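Pirin family protein (Acinetobacter baumannii, PDB 6D0P) probably acts as a metal-dependent quercetin 2,3-dioxygenase, using dioxygen to cleave flavonols at a single metal ion held in one of its two cupin domains. Local coordinates at residues V97-A102 with R164-E169; Q144-K149 with G175-F180; L207-E212 with L249-Q254. All coordinates share one frame; numbering follows the deposited sequence. Where two conformers were deposited one is given.

Contact 1: V97-A102 with R164-E169; sequences VQWMTA and RVIAGE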
# COMPACT_ATOMS: atom_id res chain seq x y z
N VAL A 97 -2.94 9.71 -4.37
CA VAL A 97 -2.80 8.79 -3.26
C VAL A 97 -3.61 9.32 -2.05
O VAL A 97 -3.71 10.55 -1.84
CB VAL A 97 -1.32 8.64 -2.87
CG1 VAL A 97 -1.16 7.84 -1.58
CG2 VAL A 97 -0.50 8.03 -4.00
N GLN A 98 -4.23 8.40 -1.30
CA GLN A 98 -4.83 8.73 -0.01
C GLN A 98 -4.06 7.94 1.06
O GLN A 98 -4.02 6.70 1.01
CB GLN A 98 -6.32 8.40 0.04
CG GLN A 98 -6.94 8.51 1.44
CD GLN A 98 -6.75 9.85 2.13
OE1 GLN A 98 -6.19 9.90 3.24
NE2 GLN A 98 -7.26 10.93 1.54
N TRP A 99 -3.38 8.66 1.94
CA TRP A 99 -2.66 8.08 3.07
C TRP A 99 -3.52 8.35 4.31
O TRP A 99 -3.44 9.42 4.90
CB TRP A 99 -1.25 8.69 3.19
CG TRP A 99 -0.34 7.93 4.10
CD1 TRP A 99 -0.43 7.85 5.46
CD2 TRP A 99 0.82 7.17 3.73
NE1 TRP A 99 0.58 7.06 5.95
CE2 TRP A 99 1.37 6.65 4.92
CE3 TRP A 99 1.45 6.87 2.51
CZ2 TRP A 99 2.50 5.83 4.93
CZ3 TRP A 99 2.57 6.07 2.53
CH2 TRP A 99 3.07 5.55 3.72
N MSE A 100 -4.39 7.41 4.64
CA MSE A 100 -5.34 7.60 5.73
C MSE A 100 -4.90 6.93 6.99
O MSE A 100 -4.61 5.71 7.01
CB MSE A 100 -6.70 7.01 5.35
CG MSE A 100 -7.72 7.26 6.48
SE MSE A 100 -9.44 6.33 6.10
CE MSE A 100 -8.85 4.54 6.55
N THR A 101 -4.83 7.70 8.06
CA THR A 101 -4.51 7.14 9.36
C THR A 101 -5.83 6.80 10.06
O THR A 101 -6.60 7.71 10.38
CB THR A 101 -3.73 8.12 10.23
OG1 THR A 101 -2.60 8.62 9.51
CG2 THR A 101 -3.31 7.49 11.54
N ALA A 102 -6.12 5.53 10.27
CA ALA A 102 -7.33 5.15 10.97
C ALA A 102 -7.18 5.51 12.45
O ALA A 102 -8.15 5.99 13.08
CB ALA A 102 -7.59 3.67 10.80
N ARG A 164 8.37 7.41 -7.95
CA ARG A 164 7.61 8.42 -7.22
C ARG A 164 7.86 8.21 -5.73
O ARG A 164 7.78 7.06 -5.24
CB ARG A 164 6.11 8.29 -7.49
CG ARG A 164 5.72 8.39 -8.95
CD ARG A 164 4.24 8.73 -9.07
NE ARG A 164 3.43 7.69 -8.46
CZ ARG A 164 2.12 7.76 -8.30
NH1 ARG A 164 1.45 6.74 -7.80
NH2 ARG A 164 1.47 8.85 -8.68
N VAL A 165 8.13 9.30 -5.02
CA VAL A 165 8.40 9.22 -3.60
C VAL A 165 7.09 9.50 -2.85
O VAL A 165 6.75 10.64 -2.55
CB VAL A 165 9.53 10.18 -3.18
CG1 VAL A 165 9.98 9.91 -1.76
CG2 VAL A 165 10.72 10.09 -4.13
N ILE A 166 6.35 8.44 -2.59
CA ILE A 166 5.07 8.60 -1.93
C ILE A 166 5.31 8.94 -0.44
O ILE A 166 4.67 9.84 0.10
CB ILE A 166 4.20 7.36 -2.16
CG1 ILE A 166 3.81 7.25 -3.64
CG2 ILE A 166 2.96 7.38 -1.27
CD1 ILE A 166 3.17 5.94 -3.99
N ALA A 167 6.25 8.26 0.18
CA ALA A 167 6.66 8.52 1.54
C ALA A 167 8.17 8.29 1.66
O ALA A 167 8.73 7.42 0.97
CB ALA A 167 5.91 7.64 2.51
N GLY A 168 8.79 9.00 2.60
CA GLY A 168 10.19 8.82 2.87
C GLY A 168 11.06 9.81 2.12
O GLY A 168 10.79 11.01 2.06
N GLU A 169 12.12 9.30 1.53
CA GLU A 169 13.05 10.19 0.83
C GLU A 169 13.88 9.39 -0.17
O GLU A 169 14.34 8.31 0.15
CB GLU A 169 14.01 10.83 1.82
CG GLU A 169 15.11 11.65 1.15
CD GLU A 169 15.61 12.86 1.92
OE1 GLU A 169 15.71 12.77 3.17
OE2 GLU A 169 15.92 13.89 1.28
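Val97, on strand 97-101, and Ile166, at the corner where the chain leaves strand 162-165, bring their backbones to 8.0 Å from CA to CA, and no hydrogen bond joins the two segments. The gap is filled by apolar side chains. Ile166 and Ala167 form a classic beta bulge opposite Val185, which explains why two consecutive residues both direct CB toward strand 97-101. The methyl CG2 of Ile166, set anti to its backbone N, is the branch that makes the contact. It sits 4.2 Å from CG1 of Val97 and 4.0 Å from CZ3 of Trp99, meeting the indole at its edge and near the ring plane. CB of Ala167 approaches the same corner of the six-membered ring obliquely, 3.7 Å from CZ3 and equally far from CH2 of Trp99. Alanine suits this place because the large indole spans most of the distance; where the backbones come nearest, the branched Val97 and Ile166 meet methyl to methyl. Trp99 CG lies anti to the backbone N (chi1 -166°), carrying the ring out from its strand. The pyrrole N-H is not left bare in this apolar setting, since NE1 is bonded to Glu70. At the margin, NH1 of Arg164 comes within 4.5 Å of CG2 of Val97; the guanidinium is held by a salt bridge to Asp187 and a hydrogen bond to the carbonyl of Gly95. The contact thus joins the N-terminal cupin sheet to the sheet holding strands 162-165 and 183-190 and the core strands of the C-terminal cupin: Trp99 also packs on Leu183 and Val185, Val97 rests on Val72 of strand 69-75, and selenomethionine Met100, on the opposite face of strand 97-101, touches the manganese ligand His108.

Contact 2: Q144-K149 with G175-F180; sequences QAIEAK and GAATTF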
# COMPACT_ATOMS: atom_id res chain seq x y z
N GLN A 144 -4.71 12.20 4.45
CA GLN A 144 -3.74 12.91 3.65
C GLN A 144 -4.11 12.64 2.20
O GLN A 144 -3.81 11.55 1.66
CB GLN A 144 -2.29 12.49 3.90
CG GLN A 144 -1.73 12.87 5.26
CD GLN A 144 -0.32 12.34 5.41
OE1 GLN A 144 0.60 12.84 4.77
NE2 GLN A 144 -0.16 11.33 6.28
N ALA A 145 -4.82 13.59 1.59
CA ALA A 145 -5.19 13.48 0.19
C ALA A 145 -4.06 14.09 -0.64
O ALA A 145 -3.80 15.27 -0.55
CB ALA A 145 -6.52 14.16 -0.09
N ILE A 146 -3.38 13.27 -1.40
CA ILE A 146 -2.26 13.74 -2.16
C ILE A 146 -2.57 13.66 -3.65
O ILE A 146 -2.81 12.59 -4.17
CB ILE A 146 -1.01 12.93 -1.79
CG1 ILE A 146 -0.75 12.97 -0.28
CG2 ILE A 146 0.18 13.43 -2.56
CD1 ILE A 146 0.04 11.82 0.21
N GLU A 147 -2.52 14.81 -4.31
CA GLU A 147 -2.77 14.92 -5.74
C GLU A 147 -1.51 14.49 -6.51
O GLU A 147 -0.36 14.70 -6.05
CB GLU A 147 -3.21 16.34 -6.09
CG GLU A 147 -4.66 16.60 -5.72
CD GLU A 147 -5.12 18.03 -5.96
OE1 GLU A 147 -4.97 18.85 -5.04
OE2 GLU A 147 -5.63 18.30 -7.07
N ALA A 148 -1.74 13.88 -7.67
CA ALA A 148 -0.67 13.34 -8.51
C ALA A 148 0.44 14.38 -8.74
O ALA A 148 1.62 14.04 -8.66
CB ALA A 148 -1.25 12.87 -9.83
N LYS A 149 0.07 15.64 -8.95
CA LYS A 149 1.08 16.65 -9.30
C LYS A 149 1.99 16.99 -8.11
O LYS A 149 3.05 17.55 -8.32
CB LYS A 149 0.39 17.91 -9.85
CG LYS A 149 -0.41 18.70 -8.83
CD LYS A 149 -1.13 19.89 -9.43
CE LYS A 149 -1.59 20.88 -8.38
NZ LYS A 149 -2.29 20.20 -7.26
N GLY A 175 9.17 12.67 0.52
CA GLY A 175 7.89 12.03 0.28
C GLY A 175 6.73 12.99 0.47
O GLY A 175 6.79 13.92 1.27
N ALA A 176 5.66 12.72 -0.26
CA ALA A 176 4.48 13.55 -0.24
C ALA A 176 3.65 13.25 1.02
O ALA A 176 2.98 14.14 1.53
CB ALA A 176 3.68 13.30 -1.49
N ALA A 177 3.71 12.03 1.52
CA ALA A 177 2.95 11.66 2.73
C ALA A 177 3.87 11.71 3.95
O ALA A 177 5.00 11.21 3.89
CB ALA A 177 2.37 10.27 2.57
N THR A 178 3.37 12.26 5.05
CA THR A 178 4.06 12.22 6.34
C THR A 178 3.77 10.86 6.99
O THR A 178 2.73 10.24 6.71
CB THR A 178 3.66 13.37 7.27
OG1 THR A 178 2.28 13.24 7.57
CG2 THR A 178 3.94 14.74 6.68
N THR A 179 4.65 10.44 7.89
CA THR A 179 4.57 9.12 8.53
C THR A 179 4.88 9.23 10.04
O THR A 179 5.42 10.24 10.50
CB THR A 179 5.55 8.13 7.87
OG1 THR A 179 6.88 8.56 8.18
CG2 THR A 179 5.38 8.03 6.37
N PHE A 180 4.53 8.18 10.80
CA PHE A 180 4.76 8.15 12.26
C PHE A 180 6.10 7.49 12.63
O PHE A 180 6.55 7.62 13.78
CB PHE A 180 3.63 7.41 12.97
CG PHE A 180 2.33 8.16 12.97
CD1 PHE A 180 1.51 8.18 11.84
CD2 PHE A 180 1.90 8.82 14.10
CE1 PHE A 180 0.30 8.86 11.86
CE2 PHE A 180 0.68 9.48 14.12
CZ PHE A 180 -0.10 9.51 13.00
O HOH W 1 0.55 14.85 2.99
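Gln144 reaches across to Thr178 with its side-chain amide, and its path can be followed atom by atom. CB lies 4.0 Å from CB of Trp99 on the adjacent strand. CG stands anti to the carbonyl carbon (chi1 -69°) and serves as a spacer, from which the extended chain carries CD to 3.5 Å from Thr178 OG1. At the tip, OE1 accepts the backbone N-H of Thr178 at 2.8 Å between OE1 and N, with the donor in the carbonyl plane on a lone pair. NE2 gives a nearly straight bond (176°) to the carbonyl O of Thr178, which lies in the plane of the glutamine amide, although the donor is tilted from the plane of that carbonyl. Glutamine suits the position because one flat group offers both an acceptor and a donor, as a neighbouring strand would, and so satisfies both backbone polar groups of one residue; the two bonds together fix which end of the amide is oxygen and limit its rotation. Strand 145-146 is an outermost strand of the N-terminal cupin sheet, and 175-180 is an irregular loop leading into strand 183-190, its Ala176 and Ala177 backbones bonded to Val165 and Ile166; the amide bridges the two. A water completes the polar end, donating to OE1 of Gln144 and to O of Ala176, so that OE1 is gripped by at least two donors. Two residues along, Ile146 supplies the apolar half, its long side chain spanning two alanines small enough to let the loop come close. Its CG2 meets CB of Ala176 at 3.7 Å, and CD1, at the end of the longer branch, meets CB of Ala177 at the same separation.

Contact 3: L207-E212 with L249-Q254; sequences LVVVLE and LVLTGQ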
# COMPACT_ATOMS: atom_id res chain seq x y z
N LEU A 207 11.10 -4.56 1.09
CA LEU A 207 10.24 -5.38 0.26
C LEU A 207 10.23 -4.82 -1.16
O LEU A 207 10.03 -3.61 -1.35
CB LEU A 207 8.83 -5.36 0.85
CG LEU A 207 8.72 -5.68 2.33
CD1 LEU A 207 7.30 -5.46 2.81
CD2 LEU A 207 9.17 -7.12 2.61
N VAL A 208 10.46 -5.69 -2.15
CA VAL A 208 10.39 -5.31 -3.56
C VAL A 208 9.13 -5.97 -4.12
O VAL A 208 9.00 -7.19 -4.12
CB VAL A 208 11.63 -5.74 -4.35
CG1 VAL A 208 11.52 -5.41 -5.84
CG2 VAL A 208 12.88 -5.13 -3.73
N VAL A 209 8.19 -5.13 -4.50
CA VAL A 209 6.91 -5.61 -5.02
C VAL A 209 6.90 -5.40 -6.54
O VAL A 209 7.12 -4.28 -7.00
CB VAL A 209 5.72 -4.91 -4.36
CG1 VAL A 209 4.39 -5.42 -4.91
CG2 VAL A 209 5.76 -5.06 -2.85
N VAL A 210 6.71 -6.48 -7.27
CA VAL A 210 6.59 -6.43 -8.70
C VAL A 210 5.11 -6.62 -9.03
O VAL A 210 4.58 -7.70 -8.85
CB VAL A 210 7.49 -7.47 -9.39
CG1 VAL A 210 7.35 -7.41 -10.91
CG2 VAL A 210 8.93 -7.30 -8.96
N LEU A 211 4.45 -5.57 -9.49
CA LEU A 211 3.05 -5.66 -9.82
C LEU A 211 2.86 -6.33 -11.18
O LEU A 211 1.99 -7.21 -11.34
CB LEU A 211 2.43 -4.26 -9.83
CG LEU A 211 2.50 -3.50 -8.51
CD1 LEU A 211 1.98 -2.08 -8.71
CD2 LEU A 211 1.74 -4.21 -7.41
N GLU A 212 3.69 -5.94 -12.14
CA GLU A 212 3.61 -6.42 -13.50
C GLU A 212 5.00 -6.30 -14.12
O GLU A 212 5.69 -5.34 -13.85
CB GLU A 212 2.59 -5.57 -14.27
CG GLU A 212 2.26 -6.05 -15.65
CD GLU A 212 1.40 -5.03 -16.41
OE1 GLU A 212 0.23 -4.74 -15.95
OE2 GLU A 212 1.90 -4.49 -17.42
N LEU A 249 6.84 -1.47 -6.66
CA LEU A 249 6.89 -0.69 -5.44
C LEU A 249 8.10 -1.15 -4.64
O LEU A 249 8.50 -2.35 -4.71
CB LEU A 249 5.65 -0.84 -4.56
CG LEU A 249 4.39 -0.22 -5.13
CD1 LEU A 249 3.52 -1.31 -5.69
CD2 LEU A 249 3.65 0.58 -4.08
N VAL A 250 8.72 -0.22 -3.98
CA VAL A 250 9.75 -0.55 -3.00
C VAL A 250 9.24 -0.02 -1.65
O VAL A 250 8.92 1.16 -1.53
CB VAL A 250 11.11 0.03 -3.38
CG1 VAL A 250 12.13 -0.14 -2.26
CG2 VAL A 250 11.63 -0.57 -4.67
N LEU A 251 9.16 -0.90 -0.67
CA LEU A 251 8.67 -0.56 0.65
C LEU A 251 9.78 -0.84 1.65
O LEU A 251 10.27 -1.97 1.71
CB LEU A 251 7.46 -1.44 0.96
CG LEU A 251 6.38 -1.48 -0.10
CD1 LEU A 251 5.34 -2.53 0.28
CD2 LEU A 251 5.72 -0.12 -0.29
N THR A 252 10.19 0.17 2.41
CA THR A 252 11.21 -0.06 3.43
C THR A 252 10.77 0.63 4.71
O THR A 252 9.99 1.61 4.68
CB THR A 252 12.61 0.46 3.05
OG1 THR A 252 12.76 1.84 3.38
CG2 THR A 252 12.91 0.27 1.58
N GLY A 253 11.31 0.16 5.82
CA GLY A 253 11.03 0.81 7.04
C GLY A 253 11.73 0.22 8.24
O GLY A 253 12.14 -0.96 8.26
N GLN A 254 11.88 1.07 9.25
CA GLN A 254 12.42 0.65 10.52
C GLN A 254 11.41 -0.31 11.14
O GLN A 254 10.24 0.04 11.28
CB GLN A 254 12.65 1.86 11.43
CG GLN A 254 13.19 1.48 12.80
CD GLN A 254 14.57 0.87 12.70
OE1 GLN A 254 15.41 1.33 11.94
NE2 GLN A 254 14.82 -0.18 13.48
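The flat groups joining Leu207 to Leu251 and Val209 to Leu249 are peptide units, which meet by their N-H and C=O edges and turn their faces to the side-chain layers above and below the sheet. Leu207, Val209, Leu249 and Leu251 line one of these layers, Val208 and Val250 the other. Four bonds tie the edges. Leu207 N points to Leu251 O at 2.8 Å, nearly along the C=O axis, and Leu251 N returns to Leu207 O at 2.9 Å. Val209 and Leu249 exchange N-H and C=O in the same way, both at 2.8 Å from N to O, with each donor tilted somewhat from the carbonyl plane it meets. Between these two hydrogen-bonded pairs lies the non-hydrogen-bonded pair of Val208 and Val250. This is regular antiparallel pairing of strands 205-210 and 245-253 in the pirin C-terminal cupin, and its two faces have different duties. Val208 and Val250 face inward, packing on Phe238 of strand 237-242 within their own domain. The leucine-rich face looks at the N-terminal cupin, where strands 23-30 and 41-52 supply Leu28, Phe29, Phe41 and Leu44. Beta-branched valines suit extended strands, while leucines reach farther into that interdomain layer. Within the face, CD1 of Leu251 lies across to CG2 of Val209, at 4.0 Å. Past the regular pairing, Leu211 and Glu212 bulge opposite Lys247, and the end of Leu211 comes nearer to Leu249 than its CB direction would suggest. Its CD1 meets Leu249 CD1 at 3.5 Å, tighter than usual for two methyls. Leu249 has CG anti to the carbonyl carbon but CD1 away from a staggered position (chi2 103°), consistent with some strain where the two leucines cross, close to Leu28 and Tyr46.

Contacts 1 and 3 are buried and contact 2 is only partly so, and the chemistry follows. Contact 3 alone pairs strands within one sheet, its backbone bonds leaving the side chains to face other layers; contact 1 joins two sheets mainly through apolar groups, with no hydrogen bond across; contact 2, nearer the surface, adds a side-chain amide and a water. Contacts 1 and 2 share a seam, their centres 5 Å apart: Val97 O and Ile146 N lie at bonding distance, strands 97-101 and 145-146 are neighbours, and Ala177 CB packs against Trp99 CE3. Contact 3 touches neither, yet its strands belong to the same sheet as strand 162-165, which supplies one side of contact 1.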